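Local coordinates for protein uncharacterized conserved (Bdellovibrio bacteriovorus, PDB 7O21) that probably acts as a peptidoglycan LD-carboxypeptidase of the YkuD family, trimming the cell wall in a way that gives this predatory bacterium its curvature, at residues A38-V43 and E170-I175. Numbering follows the deposited sequence.
With EDO (1,2-ethanediol), chain K.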
loop_
_atom_site.group_PDB
_atom_site.type_symbol
_atom_site.label_atom_id
_atom_site.label_comp_id
_atom_site.label_asym_id
_atom_site.label_seq_id
_atom_site.Cartn_x
_atom_site.Cartn_y
_atom_site.Cartn_z
ATOM N N ALA A 38 1.342 -13.833 14.731
ATOM C CA ALA A 38 1.624 -13.320 13.398
ATOM C C ALA A 38 1.710 -11.802 13.383
ATOM O O ALA A 38 2.285 -11.236 12.446
ATOM C CB ALA A 38 0.543 -13.787 12.422
ATOM N N PHE A 39 1.176 -11.139 14.408
ATOM C CA PHE A 39 1.296 -9.688 14.522
ATOM C C PHE A 39 2.503 -9.410 15.408
ATOM O O PHE A 39 3.395 -10.257 15.504
ATOM C CB PHE A 39 0.032 -9.073 15.139
ATOM C CG PHE A 39 -1.259 -9.455 14.426
ATOM C CD1 PHE A 39 -1.282 -9.740 13.069
ATOM C CD2 PHE A 39 -2.444 -9.524 15.139
ATOM C CE1 PHE A 39 -2.491 -10.096 12.438
ATOM C CE2 PHE A 39 -3.645 -9.869 14.525
ATOM C CZ PHE A 39 -3.666 -10.152 13.183
ATOM N N SER A 40 2.555 -8.256 16.070
ATOM C CA SER A 40 3.740 -7.844 16.813
ATOM C C SER A 40 3.420 -7.821 18.297
ATOM O O SER A 40 2.422 -7.219 18.708
ATOM C CB SER A 40 4.196 -6.456 16.360
ATOM O OG SER A 40 5.210 -5.941 17.225
ATOM N N ARG A 41 4.254 -8.471 19.102
ATOM C CA ARG A 41 4.034 -8.376 20.540
ATOM C C ARG A 41 4.508 -7.060 21.123
ATOM O O ARG A 41 4.243 -6.801 22.303
ATOM C CB ARG A 41 4.654 -9.557 21.290
ATOM C CG ARG A 41 6.152 -9.679 21.203
ATOM C CD ARG A 41 6.564 -11.093 21.669
ATOM N NE ARG A 41 7.997 -11.201 21.920
ATOM C CZ ARG A 41 8.861 -11.803 21.111
ATOM N NH1 ARG A 41 8.450 -12.379 19.987
ATOM N NH2 ARG A 41 10.147 -11.843 21.434
ATOM N N TYR A 42 5.184 -6.229 20.328
ATOM C CA TYR A 42 5.680 -4.932 20.763
ATOM C C TYR A 42 4.919 -3.796 20.087
ATOM O O TYR A 42 4.513 -3.907 18.924
ATOM C CB TYR A 42 7.173 -4.776 20.438
ATOM C CG TYR A 42 8.029 -5.825 21.089
ATOM C CD1 TYR A 42 8.208 -5.848 22.469
ATOM C CD2 TYR A 42 8.602 -6.832 20.331
ATOM C CE1 TYR A 42 8.995 -6.842 23.068
ATOM C CE2 TYR A 42 9.374 -7.817 20.920
ATOM C CZ TYR A 42 9.561 -7.815 22.279
ATOM O OH TYR A 42 10.338 -8.803 22.854
ATOM N N VAL A 43 4.795 -2.677 20.806
ATOM C CA VAL A 43 4.219 -1.442 20.283
ATOM C C VAL A 43 5.173 -0.313 20.639
ATOM O O VAL A 43 5.626 -0.233 21.784
ATOM C CB VAL A 43 2.843 -1.167 20.915
ATOM C CG1 VAL A 43 2.395 0.262 20.628
ATOM C CG2 VAL A 43 1.808 -2.181 20.405
ATOM N N GLU A 170 4.121 -5.191 10.799
ATOM C CA GLU A 170 3.281 -5.554 11.938
ATOM C C GLU A 170 3.404 -4.624 13.139
ATOM O O GLU A 170 2.400 -4.342 13.792
ATOM C CB GLU A 170 3.569 -6.996 12.376
ATOM C CG GLU A 170 3.405 -8.035 11.267
ATOM C CD GLU A 170 1.993 -8.146 10.749
ATOM O OE1 GLU A 170 1.047 -7.757 11.466
ATOM O OE2 GLU A 170 1.833 -8.649 9.613
ATOM N N THR A 171 4.597 -4.153 13.461
ATOM C CA THR A 171 4.750 -3.401 14.717
ATOM C C THR A 171 4.092 -2.024 14.631
ATOM O O THR A 171 4.482 -1.210 13.781
ATOM C CB THR A 171 6.229 -3.268 15.089
ATOM O OG1 THR A 171 6.755 -4.575 15.346
ATOM C CG2 THR A 171 6.401 -2.401 16.352
ATOM N N PRO A 172 3.152 -1.698 15.516
ATOM C CA PRO A 172 2.591 -0.340 15.532
ATOM C C PRO A 172 3.597 0.685 16.015
ATOM O O PRO A 172 4.434 0.411 16.880
ATOM C CB PRO A 172 1.442 -0.435 16.548
ATOM C CG PRO A 172 1.125 -1.893 16.660
ATOM C CD PRO A 172 2.437 -2.610 16.427
ATOM N N ILE A 173 3.483 1.889 15.467
ATOM C CA ILE A 173 4.094 3.075 16.052
ATOM C C ILE A 173 2.984 4.092 16.264
ATOM O O ILE A 173 2.263 4.451 15.323
ATOM C CB ILE A 173 5.267 3.618 15.214
ATOM C CG1 ILE A 173 5.889 4.817 15.910
ATOM C CG2 ILE A 173 4.841 3.940 13.758
ATOM C CD1 ILE A 173 7.264 5.190 15.364
ATOM N N LEU A 174 2.793 4.494 17.515
ATOM C CA LEU A 174 1.758 5.442 17.904
ATOM C C LEU A 174 2.449 6.777 18.113
ATOM O O LEU A 174 3.342 6.886 18.959
ATOM C CB LEU A 174 1.095 4.998 19.202
ATOM C CG LEU A 174 0.461 3.603 19.207
ATOM C CD1 LEU A 174 -0.235 3.321 20.548
ATOM C CD2 LEU A 174 -0.487 3.418 18.037
ATOM N N ILE A 175 2.070 7.775 17.327
ATOM C CA ILE A 175 2.754 9.061 17.303
ATOM C C ILE A 175 1.758 10.087 17.824
ATOM O O ILE A 175 0.849 10.504 17.104
ATOM C CB ILE A 175 3.271 9.406 15.899
ATOM C CG1 ILE A 175 4.240 8.312 15.393
ATOM C CG2 ILE A 175 3.966 10.784 15.906
ATOM C CD1 ILE A 175 4.653 8.444 13.926
HETATM C C1 EDO K . -0.996 -12.363 8.089
HETATM O O1 EDO K . 0.088 -13.273 8.303
HETATM C C2 EDO K . -0.769 -11.131 8.955
HETATM O O2 EDO K . 0.448 -10.491 8.550
#
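S40 and V43 contact T171 and P172 where 38-43 and 170-175 run nearly parallel, with CA atoms 5.0 Å apart at S40 and T171. The S40 hydroxyl is the polar centre: T171 OG1 donates to S40 OG (2.8 Å), and S40 OG in turn donates to Y42 O (2.7 Å), on a lone pair in the carbonyl plane, with a C=O...OG angle of 124°. OG anti to the backbone N (chi1 170°) lies between these two partners, and K167 N donates to T171 OG1. Y42 O also lies 3.5 Å from P172 CD. Further on, V43 straddles two apolar residues: CG2 touches P172 CG (3.8 Å), the side chains crossing at about a right angle, while CG1 reaches L174 CD1 (4.0 Å). At the other end a bend at chi2 sets E170 CD near A38 O; OE1 lies 3.5 Å from F39 CD1, oblique to the ring, carboxylate and ring planes 19° apart. OE2 accepts a hydrogen bond from an ethanediol O2, probably from the crystallisation liquor. Y253 of the NTF2-like domain packs on F39, V43 and P172. Strands 42-47 and 172-176, first and last in the YkuD-type catalytic domain's mixed sheet, thus pair in parallel, P172 and I44 sharing a backbone hydrogen bond, away from the predicted catalytic cysteine and histidine.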